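Local coordinates for phosphatase YwpJ (Bacillus subtilis, PDB 1NRW), which removes phosphate from five- and six-carbon sugar phosphates and nucleoside monophosphates in vitro, and less readily from FMN, with magnesium as cofactor, at residues A[21-26]-A[276-281]; A[183-188]-A[206-211]; A[85-90]-A[170-175]; A[122-127]-A[176-181]. All coordinates share one frame; numbering follows the deposited sequence.

Contact 1 (A[21-26]-A[276-281])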
loop_
_atom_site.group_PDB
_atom_site.type_symbol
_atom_site.label_atom_id
_atom_site.label_comp_id
_atom_site.label_asym_id
_atom_site.label_seq_id
_atom_site.Cartn_x
_atom_site.Cartn_y
_atom_site.Cartn_z
ATOM N N GLN A 21 -8.031 -4.655 11.727
ATOM C CA GLN A 21 -9.293 -4.013 12.035
ATOM C C GLN A 21 -9.005 -2.520 12.079
ATOM O O GLN A 21 -7.849 -2.106 12.224
ATOM C CB GLN A 21 -9.785 -4.424 13.425
ATOM C CG GLN A 21 -9.816 -5.913 13.691
ATOM C CD GLN A 21 -9.982 -6.219 15.167
ATOM O OE1 GLN A 21 -9.408 -5.540 16.020
ATOM N NE2 GLN A 21 -10.752 -7.258 15.477
ATOM N N VAL A 22 -10.052 -1.720 11.928
ATOM C CA VAL A 22 -9.935 -0.282 12.081
ATOM C C VAL A 22 -10.575 -0.134 13.460
ATOM O O VAL A 22 -11.767 -0.405 13.628
ATOM C CB VAL A 22 -10.765 0.500 11.050
ATOM C CG1 VAL A 22 -10.710 1.988 11.385
ATOM C CG2 VAL A 22 -10.229 0.249 9.642
ATOM N N SER A 23 -9.783 0.257 14.453
ATOM C CA SER A 23 -10.297 0.387 15.813
ATOM C C SER A 23 -11.369 1.457 15.932
ATOM O O SER A 23 -11.474 2.344 15.084
ATOM C CB SER A 23 -9.161 0.715 16.781
ATOM O OG SER A 23 -8.648 2.015 16.545
ATOM N N LEU A 24 -12.173 1.375 16.987
ATOM C CA LEU A 24 -13.202 2.379 17.190
ATOM C C LEU A 24 -12.528 3.743 17.308
ATOM O O LEU A 24 -13.021 4.736 16.773
ATOM C CB LEU A 24 -14.008 2.088 18.463
ATOM C CG LEU A 24 -14.787 0.772 18.540
ATOM C CD1 LEU A 24 -15.653 0.784 19.792
ATOM C CD2 LEU A 24 -15.662 0.602 17.307
ATOM N N GLU A 25 -11.387 3.780 17.999
ATOM C CA GLU A 25 -10.650 5.027 18.185
ATOM C C GLU A 25 -10.193 5.625 16.861
ATOM O O GLU A 25 -10.318 6.836 16.636
ATOM C CB GLU A 25 -9.427 4.812 19.089
ATOM C CG GLU A 25 -9.761 4.624 20.560
ATOM C CD GLU A 25 -10.050 3.186 20.943
ATOM O OE1 GLU A 25 -10.308 2.347 20.049
ATOM O OE2 GLU A 25 -10.027 2.893 22.160
ATOM N N ASN A 26 -9.653 4.780 15.986
ATOM C CA ASN A 26 -9.201 5.261 14.687
ATOM C C ASN A 26 -10.366 5.689 13.807
ATOM O O ASN A 26 -10.271 6.690 13.092
ATOM C CB ASN A 26 -8.365 4.196 13.973
ATOM C CG ASN A 26 -6.913 4.185 14.436
ATOM O OD1 ASN A 26 -6.514 4.962 15.309
ATOM N ND2 ASN A 26 -6.117 3.303 13.849
ATOM N N ASP A 276 -1.439 -0.750 16.950
ATOM C CA ASP A 276 -2.321 -1.389 17.926
ATOM C C ASP A 276 -2.774 -0.455 19.046
ATOM O O ASP A 276 -3.847 -0.640 19.626
ATOM C CB ASP A 276 -1.643 -2.626 18.517
ATOM C CG ASP A 276 -1.602 -3.786 17.540
ATOM O OD1 ASP A 276 -2.210 -3.671 16.455
ATOM O OD2 ASP A 276 -0.969 -4.815 17.854
ATOM N N GLU A 277 -1.952 0.544 19.356
ATOM C CA GLU A 277 -2.285 1.507 20.400
ATOM C C GLU A 277 -2.991 2.728 19.813
ATOM O O GLU A 277 -3.030 3.790 20.430
ATOM C CB GLU A 277 -1.018 1.942 21.147
ATOM C CG GLU A 277 -0.394 0.839 21.984
ATOM C CD GLU A 277 -1.271 0.426 23.154
ATOM O OE1 GLU A 277 -1.039 -0.662 23.720
ATOM O OE2 GLU A 277 -2.189 1.189 23.513
ATOM N N HIS A 278 -3.547 2.563 18.616
ATOM C CA HIS A 278 -4.266 3.637 17.934
ATOM C C HIS A 278 -3.406 4.849 17.600
ATOM O O HIS A 278 -3.821 5.995 17.808
ATOM C CB HIS A 278 -5.475 4.057 18.777
ATOM C CG HIS A 278 -6.224 2.898 19.354
ATOM N ND1 HIS A 278 -6.351 2.691 20.712
ATOM C CD2 HIS A 278 -6.818 1.840 18.756
ATOM C CE1 HIS A 278 -6.988 1.553 20.924
ATOM N NE2 HIS A 278 -7.283 1.016 19.755
ATOM N N GLY A 279 -2.221 4.587 17.057
ATOM C CA GLY A 279 -1.310 5.658 16.688
ATOM C C GLY A 279 -1.918 6.696 15.760
ATOM O O GLY A 279 -1.637 7.889 15.878
ATOM N N VAL A 280 -2.751 6.261 14.822
ATOM C CA VAL A 280 -3.368 7.215 13.910
ATOM C C VAL A 280 -4.255 8.189 14.687
ATOM O O VAL A 280 -4.204 9.400 14.456
ATOM C CB VAL A 280 -4.180 6.491 12.808
ATOM C CG1 VAL A 280 -4.950 7.501 11.982
ATOM C CG2 VAL A 280 -3.220 5.706 11.903
ATOM N N ALA A 281 -5.057 7.672 15.615
ATOM C CA ALA A 281 -5.912 8.540 16.422
ATOM C C ALA A 281 -5.043 9.477 17.277
ATOM O O ALA A 281 -5.326 10.676 17.385
ATOM C CB ALA A 281 -6.823 7.705 17.316
HETATM O O HOH W 1 -3.261 3.076 14.425
#
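Asn26 and Ala281 form the tight part of this contact. Asn26 OD1 accepts a hydrogen bond from Ala281 N at 3.1 Å. The bond is bent, with an N-H...O angle of 136°, and the donor stands 39° out of the carbonyl plane. The same oxygen also touches a methyl group, with Asn26 OD1 3.4 Å from Ala281 CB. The Asn26 side chain crosses that of Val280 at about a right angle, and Asn26 OD1 lies 3.7 Å from Val280 CB. A water accepts from both Asn26 ND2, at 2.9 Å, and Val280 N, at 3.2 Å. Asn26 OD1 thus takes up the Ala281 amide, and the water takes up that of Val280. Such first-turn amides have no carbonyl of their own helix one turn back to bind.

Toward solvent the contact changes character. Glu25 is exposed and lays its bent chain over one face of the His278 ring. Glu25 CB sits 4.0 Å from the ring centroid in a CH-pi contact. The carboxylate stacks on the ring with the planes 17° apart. Glu25 OE1 is 3.3 Å from His278 NE2, but the angle is too poor for a hydrogen bond. On the opposite face of the ring, toward its rim, lies Asp276 O. Ser23 and His278 are the N-cap residues of the two helices.

The contact joins helices 24-35 and 279-286 of the HAD catalytic core at their N-terminal ends. Asn26 ND2 also binds Leu15 O, at the end of helix 11-15, and Gly279 O accepts from Thr272 beyond strand 270-271.

Contact 2 (A[183-188]-A[206-211])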
loop_
_atom_site.group_PDB
_atom_site.type_symbol
_atom_site.label_atom_id
_atom_site.label_comp_id
_atom_site.label_asym_id
_atom_site.label_seq_id
_atom_site.Cartn_x
_atom_site.Cartn_y
_atom_site.Cartn_z
ATOM N N GLU A 183 18.700 -14.048 -0.823
ATOM C CA GLU A 183 19.452 -13.925 -2.071
ATOM C C GLU A 183 18.575 -13.496 -3.243
ATOM O O GLU A 183 18.992 -12.691 -4.079
ATOM C CB GLU A 183 20.131 -15.254 -2.421
ATOM C CG GLU A 183 21.077 -15.793 -1.352
ATOM C CD GLU A 183 20.374 -16.100 -0.043
ATOM O OE1 GLU A 183 19.323 -16.778 -0.071
ATOM O OE2 GLU A 183 20.876 -15.668 1.017
ATOM N N LYS A 184 17.367 -14.050 -3.308
ATOM C CA LYS A 184 16.430 -13.729 -4.378
ATOM C C LYS A 184 15.925 -12.300 -4.224
ATOM O O LYS A 184 15.747 -11.583 -5.209
ATOM C CB LYS A 184 15.246 -14.698 -4.343
ATOM C CG LYS A 184 15.641 -16.160 -4.451
ATOM C CD LYS A 184 16.064 -16.517 -5.856
ATOM C CE LYS A 184 14.872 -16.557 -6.804
ATOM N NZ LYS A 184 15.309 -16.906 -8.182
ATOM N N LEU A 185 15.692 -11.892 -2.982
ATOM C CA LEU A 185 15.216 -10.545 -2.709
ATOM C C LEU A 185 16.271 -9.518 -3.111
ATOM O O LEU A 185 15.953 -8.488 -3.715
ATOM C CB LEU A 185 14.863 -10.405 -1.223
ATOM C CG LEU A 185 13.664 -11.247 -0.763
ATOM C CD1 LEU A 185 13.545 -11.217 0.753
ATOM C CD2 LEU A 185 12.391 -10.716 -1.414
ATOM N N GLU A 186 17.532 -9.793 -2.790
ATOM C CA GLU A 186 18.599 -8.867 -3.144
ATOM C C GLU A 186 18.747 -8.784 -4.663
ATOM O O GLU A 186 18.959 -7.703 -5.214
ATOM C CB GLU A 186 19.924 -9.296 -2.497
ATOM C CG GLU A 186 19.819 -9.523 -0.990
ATOM C CD GLU A 186 21.159 -9.455 -0.272
ATOM O OE1 GLU A 186 22.134 -10.072 -0.746
ATOM O OE2 GLU A 186 21.231 -8.787 0.780
ATOM N N ALA A 187 18.615 -9.923 -5.336
ATOM C CA ALA A 187 18.730 -9.973 -6.791
ATOM C C ALA A 187 17.640 -9.138 -7.461
ATOM O O ALA A 187 17.892 -8.447 -8.451
ATOM C CB ALA A 187 18.651 -11.419 -7.276
ATOM N N GLY A 188 16.426 -9.215 -6.925
ATOM C CA GLY A 188 15.331 -8.447 -7.487
ATOM C C GLY A 188 15.576 -6.962 -7.308
ATOM O O GLY A 188 15.350 -6.169 -8.223
ATOM N N HIS A 206 9.787 -9.663 2.966
ATOM C CA HIS A 206 10.082 -10.566 1.864
ATOM C C HIS A 206 9.466 -10.205 0.518
ATOM O O HIS A 206 9.265 -11.071 -0.336
ATOM C CB HIS A 206 9.718 -11.999 2.252
ATOM C CG HIS A 206 10.475 -12.500 3.443
ATOM N ND1 HIS A 206 10.123 -12.181 4.737
ATOM C CD2 HIS A 206 11.600 -13.250 3.532
ATOM C CE1 HIS A 206 11.001 -12.709 5.572
ATOM N NE2 HIS A 206 11.908 -13.362 4.867
ATOM N N ASN A 207 9.162 -8.928 0.320
ATOM C CA ASN A 207 8.622 -8.513 -0.964
ATOM C C ASN A 207 9.231 -7.210 -1.440
ATOM O O ASN A 207 9.997 -6.551 -0.723
ATOM C CB ASN A 207 7.076 -8.384 -0.927
ATOM C CG ASN A 207 6.579 -7.071 -0.298
ATOM O OD1 ASN A 207 7.163 -6.004 -0.483
ATOM N ND2 ASN A 207 5.467 -7.155 0.423
ATOM N N PHE A 208 8.931 -6.897 -2.692
ATOM C CA PHE A 208 9.317 -5.647 -3.318
ATOM C C PHE A 208 8.177 -5.377 -4.284
ATOM O O PHE A 208 7.499 -6.308 -4.728
ATOM C CB PHE A 208 10.686 -5.724 -4.025
ATOM C CG PHE A 208 10.836 -6.863 -4.999
ATOM C CD1 PHE A 208 10.463 -6.714 -6.332
ATOM C CD2 PHE A 208 11.419 -8.059 -4.594
ATOM C CE1 PHE A 208 10.676 -7.746 -7.251
ATOM C CE2 PHE A 208 11.637 -9.096 -5.503
ATOM C CZ PHE A 208 11.267 -8.938 -6.833
ATOM N N GLU A 209 7.920 -4.103 -4.556
ATOM C CA GLU A 209 6.842 -3.729 -5.459
ATOM C C GLU A 209 7.381 -2.824 -6.551
ATOM O O GLU A 209 8.252 -1.990 -6.307
ATOM C CB GLU A 209 5.728 -3.003 -4.691
ATOM C CG GLU A 209 4.996 -3.872 -3.656
ATOM C CD GLU A 209 3.943 -3.097 -2.872
ATOM O OE1 GLU A 209 3.466 -2.048 -3.368
ATOM O OE2 GLU A 209 3.578 -3.544 -1.762
ATOM N N LEU A 210 6.851 -2.999 -7.754
ATOM C CA LEU A 210 7.264 -2.206 -8.898
ATOM C C LEU A 210 6.068 -1.535 -9.559
ATOM O O LEU A 210 5.097 -2.195 -9.928
ATOM C CB LEU A 210 7.971 -3.100 -9.922
ATOM C CG LEU A 210 9.323 -3.678 -9.496
ATOM C CD1 LEU A 210 9.705 -4.826 -10.423
ATOM C CD2 LEU A 210 10.380 -2.585 -9.524
ATOM N N SER A 211 6.140 -0.215 -9.696
ATOM C CA SER A 211 5.085 0.544 -10.357
ATOM C C SER A 211 5.805 1.495 -11.309
ATOM O O SER A 211 7.038 1.507 -11.349
ATOM C CB SER A 211 4.250 1.318 -9.330
ATOM O OG SER A 211 5.073 2.107 -8.492
#
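Leu185 carries its CG anti to the carbonyl carbon (chi1 -67°), and the chain then runs on extended to CD1. The forked end thereby reaches His206, although the CB itself does not point at the strand. Phe208 has the less common setting, with CG between the backbone N and the carbonyl carbon (chi1 52°). Its CB points toward the helix.

The two methyls of Leu185 divide the work. Leu185 CD1 lies 3.7 Å from His206 CA and 4.0 Å from CD2 of the His206 imidazole, which the leucine crosses obliquely. CD2 of Leu185 meets the backbone, 3.3 Å from His206 O. The same methyl stands at the edge of the Phe208 ring, with Leu185 CD2 4.3 Å from Phe208 CD2.

Helix 182-192 lies on one face of the second, six-stranded sheet, which belongs to the cap domain of this Cof-type HAD phosphatase. The helix makes the crossover between strands 172-178 and 198-201, a beta-alpha-beta unit with strand 207-212 placed between them in the sheet. The axes of the short segments pass 9.1 Å apart at 21°, so the helix runs nearly parallel to strand 207-212.

One turn on, Gly188 has no side chain, and the tip of the ring comes up to the helix backbone, with Phe208 CZ 4.1 Å from Gly188 CA. Trp189 and Leu200 also touch Phe208. His206 ND1 is hydrogen-bonded to Asp127 OD1. Asn207 points away from the helix, and its OD1 accepts from Ser203 N.

Contact 3 (A[85-90]-A[170-175])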
loop_
_atom_site.group_PDB
_atom_site.type_symbol
_atom_site.label_atom_id
_atom_site.label_comp_id
_atom_site.label_asym_id
_atom_site.label_seq_id
_atom_site.Cartn_x
_atom_site.Cartn_y
_atom_site.Cartn_z
ATOM N N ILE A 85 2.067 0.971 -16.032
ATOM C CA ILE A 85 3.415 0.511 -16.342
ATOM C C ILE A 85 3.360 0.167 -17.828
ATOM O O ILE A 85 2.431 -0.517 -18.267
ATOM C CB ILE A 85 3.765 -0.788 -15.569
ATOM C CG1 ILE A 85 3.759 -0.528 -14.063
ATOM C CG2 ILE A 85 5.127 -1.320 -16.021
ATOM C CD1 ILE A 85 3.822 -1.805 -13.232
ATOM N N ASP A 86 4.331 0.647 -18.598
ATOM C CA ASP A 86 4.377 0.356 -20.028
ATOM C C ASP A 86 4.239 -1.153 -20.203
ATOM O O ASP A 86 4.929 -1.921 -19.534
ATOM C CB ASP A 86 5.705 0.837 -20.619
ATOM C CG ASP A 86 5.859 0.475 -22.084
ATOM O OD1 ASP A 86 6.052 -0.722 -22.389
ATOM O OD2 ASP A 86 5.784 1.389 -22.931
ATOM N N LYS A 87 3.353 -1.576 -21.100
ATOM C CA LYS A 87 3.118 -3.000 -21.322
ATOM C C LYS A 87 4.344 -3.843 -21.653
ATOM O O LYS A 87 4.446 -4.983 -21.207
ATOM C CB LYS A 87 2.042 -3.200 -22.392
ATOM C CG LYS A 87 0.638 -2.944 -21.872
ATOM C CD LYS A 87 -0.421 -3.418 -22.848
ATOM C CE LYS A 87 -1.811 -3.301 -22.241
ATOM N NZ LYS A 87 -2.127 -1.904 -21.834
ATOM N N LYS A 88 5.275 -3.302 -22.428
ATOM C CA LYS A 88 6.470 -4.066 -22.757
ATOM C C LYS A 88 7.349 -4.233 -21.526
ATOM O O LYS A 88 7.977 -5.276 -21.341
ATOM C CB LYS A 88 7.245 -3.390 -23.889
ATOM C CG LYS A 88 6.590 -3.592 -25.242
ATOM C CD LYS A 88 7.414 -3.003 -26.373
ATOM C CE LYS A 88 6.851 -3.435 -27.717
ATOM N NZ LYS A 88 5.399 -3.112 -27.829
ATOM N N ARG A 89 7.387 -3.210 -20.680
ATOM C CA ARG A 89 8.171 -3.276 -19.456
ATOM C C ARG A 89 7.490 -4.253 -18.493
ATOM O O ARG A 89 8.156 -5.005 -17.787
ATOM C CB ARG A 89 8.287 -1.887 -18.819
ATOM C CG ARG A 89 8.867 -1.886 -17.413
ATOM C CD ARG A 89 10.240 -2.537 -17.358
ATOM N NE ARG A 89 11.310 -1.556 -17.209
ATOM C CZ ARG A 89 12.589 -1.869 -17.027
ATOM N NH1 ARG A 89 12.961 -3.141 -16.976
ATOM N NH2 ARG A 89 13.494 -0.910 -16.879
ATOM N N ALA A 90 6.160 -4.242 -18.474
ATOM C CA ALA A 90 5.411 -5.143 -17.600
ATOM C C ALA A 90 5.668 -6.583 -18.041
ATOM O O ALA A 90 5.860 -7.477 -17.213
ATOM C CB ALA A 90 3.917 -4.829 -17.665
ATOM N N ILE A 170 -6.387 -4.268 -20.437
ATOM C CA ILE A 170 -5.830 -4.621 -19.135
ATOM C C ILE A 170 -4.653 -3.709 -18.805
ATOM O O ILE A 170 -3.622 -3.735 -19.478
ATOM C CB ILE A 170 -5.360 -6.093 -19.095
ATOM C CG1 ILE A 170 -4.718 -6.398 -17.737
ATOM C CG2 ILE A 170 -4.387 -6.360 -20.226
ATOM C CD1 ILE A 170 -4.235 -7.829 -17.582
ATOM N N ASP A 171 -4.819 -2.895 -17.770
ATOM C CA ASP A 171 -3.775 -1.973 -17.354
ATOM C C ASP A 171 -3.003 -2.549 -16.177
ATOM O O ASP A 171 -3.582 -3.173 -15.290
ATOM C CB ASP A 171 -4.383 -0.624 -16.964
ATOM C CG ASP A 171 -5.062 0.067 -18.132
ATOM O OD1 ASP A 171 -4.389 0.318 -19.154
ATOM O OD2 ASP A 171 -6.270 0.360 -18.026
ATOM N N PHE A 172 -1.693 -2.337 -16.186
ATOM C CA PHE A 172 -0.813 -2.822 -15.129
ATOM C C PHE A 172 -0.458 -1.642 -14.231
ATOM O O PHE A 172 0.158 -0.680 -14.681
ATOM C CB PHE A 172 0.451 -3.418 -15.751
ATOM C CG PHE A 172 0.180 -4.607 -16.637
ATOM C CD1 PHE A 172 -0.125 -5.845 -16.084
ATOM C CD2 PHE A 172 0.192 -4.478 -18.023
ATOM C CE1 PHE A 172 -0.416 -6.945 -16.899
ATOM C CE2 PHE A 172 -0.096 -5.566 -18.848
ATOM C CZ PHE A 172 -0.402 -6.805 -18.284
ATOM N N TYR A 173 -0.848 -1.722 -12.961
ATOM C CA TYR A 173 -0.586 -0.632 -12.024
ATOM C C TYR A 173 0.563 -0.870 -11.058
ATOM O O TYR A 173 1.381 0.015 -10.829
ATOM C CB TYR A 173 -1.840 -0.329 -11.202
ATOM C CG TYR A 173 -3.058 0.030 -12.017
ATOM C CD1 TYR A 173 -2.987 0.983 -13.036
ATOM C CD2 TYR A 173 -4.288 -0.569 -11.759
ATOM C CE1 TYR A 173 -4.118 1.326 -13.777
ATOM C CE2 TYR A 173 -5.422 -0.234 -12.491
ATOM C CZ TYR A 173 -5.330 0.713 -13.499
ATOM O OH TYR A 173 -6.454 1.045 -14.219
ATOM N N ASN A 174 0.616 -2.064 -10.477
ATOM C CA ASN A 174 1.649 -2.373 -9.497
ATOM C C ASN A 174 1.907 -3.870 -9.564
ATOM O O ASN A 174 0.979 -4.656 -9.762
ATOM C CB ASN A 174 1.141 -1.957 -8.102
ATOM C CG ASN A 174 2.227 -1.966 -7.030
ATOM O OD1 ASN A 174 3.397 -1.701 -7.300
ATOM N ND2 ASN A 174 1.822 -2.241 -5.788
ATOM N N ILE A 175 3.171 -4.250 -9.432
ATOM C CA ILE A 175 3.557 -5.654 -9.458
ATOM C C ILE A 175 4.322 -5.968 -8.185
ATOM O O ILE A 175 5.353 -5.352 -7.898
ATOM C CB ILE A 175 4.456 -5.976 -10.673
ATOM C CG1 ILE A 175 3.692 -5.699 -11.970
ATOM C CG2 ILE A 175 4.890 -7.444 -10.626
ATOM C CD1 ILE A 175 4.547 -5.815 -13.235
HETATM O O HOH W 2 -0.299 -1.111 -18.482
HETATM O O HOH W 3 -1.850 0.180 -20.071
#
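Lys87 NZ has two partners at this contact. It gives a weak hydrogen bond to Ile170 O at 3.3 Å and a firmer one to a water at 2.7 Å. That water donates to Asp171 OD1, so the two opposite charges are linked indirectly; Lys87 NZ itself stays 4.2 Å from Asp171 OD1. The lysine chain is extended to CE, and chi4 of 58° turns NZ out of that line.

A second join is made by backbone. Ile85 N donates to Phe172 O at 2.9 Å, a nearly straight bond of 163°. Another water bridges Ile85 O and Phe172 N.

The rest of the contact is apolar, where helix 87-99 packs against strand 172-178 of the cap-domain sheet. Ala90 CB sits over one face of the Phe172 ring, 4.1 Å from its centroid, while Lys87 CG meets the ring edge. Ile85 CD1 touches Ile175 CD1 at 4.1 Å. Asp86 caps the helix, and Tyr173 and Asn174 form a classic beta bulge opposite Phe107.

The loop and first turn leading into helix 87-99 are held by one sound direct bond, one weak one and two single-water bridges. The Lys87-Asp171 attraction is probably softened by the intervening water.

Contact 4 (A[122-127]-A[176-181]); sequences LDVELD and LGFSFF
Val124 and Phe178 make a CH-pi contact. Val124 CG2 lies over one face of the Phe178 ring, 4.0 Å from its centroid and close to the ring normal. It is displaced toward the rim, and Val124 CG2 is 3.8 Å from Phe178 CG. Phe178 CB points toward the helix, and CG stands anti to the backbone N.

A plain apolar contact stands beside it. The other methyl, Val124 CG1, meets Leu176 CD2 at 4.1 Å. Leu176 and Phe178 lie two residues apart on strand 172-178 and so face the same way.

This strand is in the middle of the six-stranded cap sheet, between strands 103-108 and 207-212. Helix 118-132 crosses it almost perpendicularly, at 95°, with the segment axes 10.3 Å apart. The helix packs across the face of the sheet opposite helix 182-192.

Aspartates touch the rings at their edges. Asp127 CB lies near the plane of Phe178, 3.8 Å from Phe178 CE1, and the carboxylate turns 73° to the ring. The polar end of Asp127 is held by His206, which leads into strand 207-212. Asp123 reaches the edge of Phe180, with Asp123 OD2 3.5 Å from Phe180 CZ and the planes 70° apart. A negative carboxylate oxygen is probably favoured beside the positive rim of a ring.

The rings also meet each other: Phe178 CE2 stands above the centre of the Phe180 face. Around Phe180 the chain makes an ST turn, in which Ser179 OG accepts from Phe181 N at 3.3 Å.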
loop_
_atom_site.group_PDB
_atom_site.type_symbol
_atom_site.label_atom_id
_atom_site.label_comp_id
_atom_site.label_asym_id
_atom_site.label_seq_id
_atom_site.Cartn_x
_atom_site.Cartn_y
_atom_site.Cartn_z
ATOM N N LEU A 122 -1.242 -16.829 1.106
ATOM C CA LEU A 122 -1.365 -16.559 2.535
ATOM C C LEU A 122 0.016 -16.259 3.106
ATOM O O LEU A 122 0.154 -15.436 4.011
ATOM C CB LEU A 122 -1.980 -17.756 3.272
ATOM C CG LEU A 122 -2.272 -17.545 4.763
ATOM C CD1 LEU A 122 -3.262 -16.400 4.927
ATOM C CD2 LEU A 122 -2.841 -18.816 5.369
ATOM N N ASP A 123 1.045 -16.927 2.588
ATOM C CA ASP A 123 2.390 -16.670 3.080
ATOM C C ASP A 123 2.801 -15.236 2.766
ATOM O O ASP A 123 3.479 -14.586 3.566
ATOM C CB ASP A 123 3.403 -17.654 2.478
ATOM C CG ASP A 123 3.335 -19.032 3.130
ATOM O OD1 ASP A 123 2.900 -19.123 4.296
ATOM O OD2 ASP A 123 3.727 -20.021 2.479
ATOM N N VAL A 124 2.398 -14.744 1.598
ATOM C CA VAL A 124 2.726 -13.372 1.224
ATOM C C VAL A 124 2.036 -12.432 2.215
ATOM O O VAL A 124 2.642 -11.487 2.725
ATOM C CB VAL A 124 2.247 -13.047 -0.216
ATOM C CG1 VAL A 124 2.467 -11.559 -0.518
ATOM C CG2 VAL A 124 3.015 -13.908 -1.231
ATOM N N GLU A 125 0.768 -12.700 2.498
ATOM C CA GLU A 125 0.021 -11.859 3.422
ATOM C C GLU A 125 0.565 -11.932 4.842
ATOM O O GLU A 125 0.704 -10.909 5.513
ATOM C CB GLU A 125 -1.451 -12.246 3.389
ATOM C CG GLU A 125 -2.093 -11.941 2.051
ATOM C CD GLU A 125 -2.015 -10.464 1.688
ATOM O OE1 GLU A 125 -1.396 -10.121 0.653
ATOM O OE2 GLU A 125 -2.580 -9.645 2.442
ATOM N N LEU A 126 0.876 -13.139 5.303
ATOM C CA LEU A 126 1.426 -13.301 6.641
ATOM C C LEU A 126 2.710 -12.481 6.776
ATOM O O LEU A 126 2.989 -11.921 7.834
ATOM C CB LEU A 126 1.717 -14.779 6.919
ATOM C CG LEU A 126 1.968 -15.166 8.379
ATOM C CD1 LEU A 126 0.753 -14.809 9.233
ATOM C CD2 LEU A 126 2.246 -16.663 8.455
ATOM N N ASP A 127 3.494 -12.407 5.703
ATOM C CA ASP A 127 4.731 -11.631 5.738
ATOM C C ASP A 127 4.402 -10.149 5.968
ATOM O O ASP A 127 5.135 -9.445 6.663
ATOM C CB ASP A 127 5.512 -11.814 4.429
ATOM C CG ASP A 127 6.820 -11.027 4.406
ATOM O OD1 ASP A 127 7.612 -11.140 5.367
ATOM O OD2 ASP A 127 7.062 -10.301 3.419
ATOM N N LEU A 176 3.801 -6.917 -7.415
ATOM C CA LEU A 176 4.448 -7.329 -6.175
ATOM C C LEU A 176 5.218 -8.624 -6.426
ATOM O O LEU A 176 4.691 -9.553 -7.036
ATOM C CB LEU A 176 3.400 -7.547 -5.074
ATOM C CG LEU A 176 3.892 -8.024 -3.696
ATOM C CD1 LEU A 176 2.904 -7.589 -2.625
ATOM C CD2 LEU A 176 4.069 -9.547 -3.686
ATOM N N GLY A 177 6.472 -8.648 -5.984
ATOM C CA GLY A 177 7.319 -9.823 -6.110
ATOM C C GLY A 177 7.648 -10.298 -4.706
ATOM O O GLY A 177 7.889 -9.480 -3.821
ATOM N N PHE A 178 7.678 -11.610 -4.495
ATOM C CA PHE A 178 7.943 -12.159 -3.168
ATOM C C PHE A 178 8.849 -13.381 -3.225
ATOM O O PHE A 178 8.775 -14.173 -4.164
ATOM C CB PHE A 178 6.605 -12.554 -2.525
ATOM C CG PHE A 178 6.729 -13.335 -1.238
ATOM C CD1 PHE A 178 6.561 -12.706 -0.006
ATOM C CD2 PHE A 178 6.973 -14.708 -1.263
ATOM C CE1 PHE A 178 6.625 -13.433 1.189
ATOM C CE2 PHE A 178 7.042 -15.449 -0.077
ATOM C CZ PHE A 178 6.867 -14.809 1.151
ATOM N N SER A 179 9.699 -13.521 -2.212
ATOM C CA SER A 179 10.577 -14.684 -2.098
ATOM C C SER A 179 10.993 -14.884 -0.647
ATOM O O SER A 179 11.273 -13.918 0.061
ATOM C CB SER A 179 11.837 -14.532 -2.952
ATOM O OG SER A 179 12.619 -15.713 -2.867
ATOM N N PHE A 180 11.021 -16.138 -0.206
ATOM C CA PHE A 180 11.434 -16.456 1.160
ATOM C C PHE A 180 12.940 -16.286 1.311
ATOM O O PHE A 180 13.450 -16.158 2.425
ATOM C CB PHE A 180 11.109 -17.915 1.499
ATOM C CG PHE A 180 9.652 -18.200 1.675
ATOM C CD1 PHE A 180 8.949 -17.665 2.746
ATOM C CD2 PHE A 180 8.986 -19.038 0.787
ATOM C CE1 PHE A 180 7.600 -17.966 2.935
ATOM C CE2 PHE A 180 7.639 -19.345 0.968
ATOM C CZ PHE A 180 6.947 -18.808 2.044
ATOM N N PHE A 181 13.644 -16.278 0.184
ATOM C CA PHE A 181 15.102 -16.213 0.185
ATOM C C PHE A 181 15.771 -14.856 0.031
ATOM O O PHE A 181 15.563 -14.146 -0.953
ATOM C CB PHE A 181 15.615 -17.175 -0.882
ATOM C CG PHE A 181 15.000 -18.538 -0.782
ATOM C CD1 PHE A 181 15.343 -19.390 0.265
ATOM C CD2 PHE A 181 14.029 -18.946 -1.690
ATOM C CE1 PHE A 181 14.724 -20.629 0.407
ATOM C CE2 PHE A 181 13.403 -20.181 -1.556
ATOM C CZ PHE A 181 13.751 -21.025 -0.503
#

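In the fold
Contacts 2, 3 and 4 all lie in the cap domain, on the sheet that holds strands 172-178 and 207-212. Contact 1 lies in the catalytic core, its centre 26 to 34 Å from the others. Contacts 2 and 4 are closest, with centres 10 Å apart; His206 ND1 and Asp127 OD1 link them at 2.8 Å. Contacts 3 and 4 share strand 172-178, while Asn174 ND2 and Glu209 OE1 tie contact 3 to contact 2 at 2.9 Å. Asn174 ND2 also binds the carbonyl of Gly45, a phosphate-site residue. The Asn207 and Val280 side chains are about 9 and 10 Å from the calcium ion bound by Asp10, Asp12, Asp240 and Ser241, consistent with a site between cap and core.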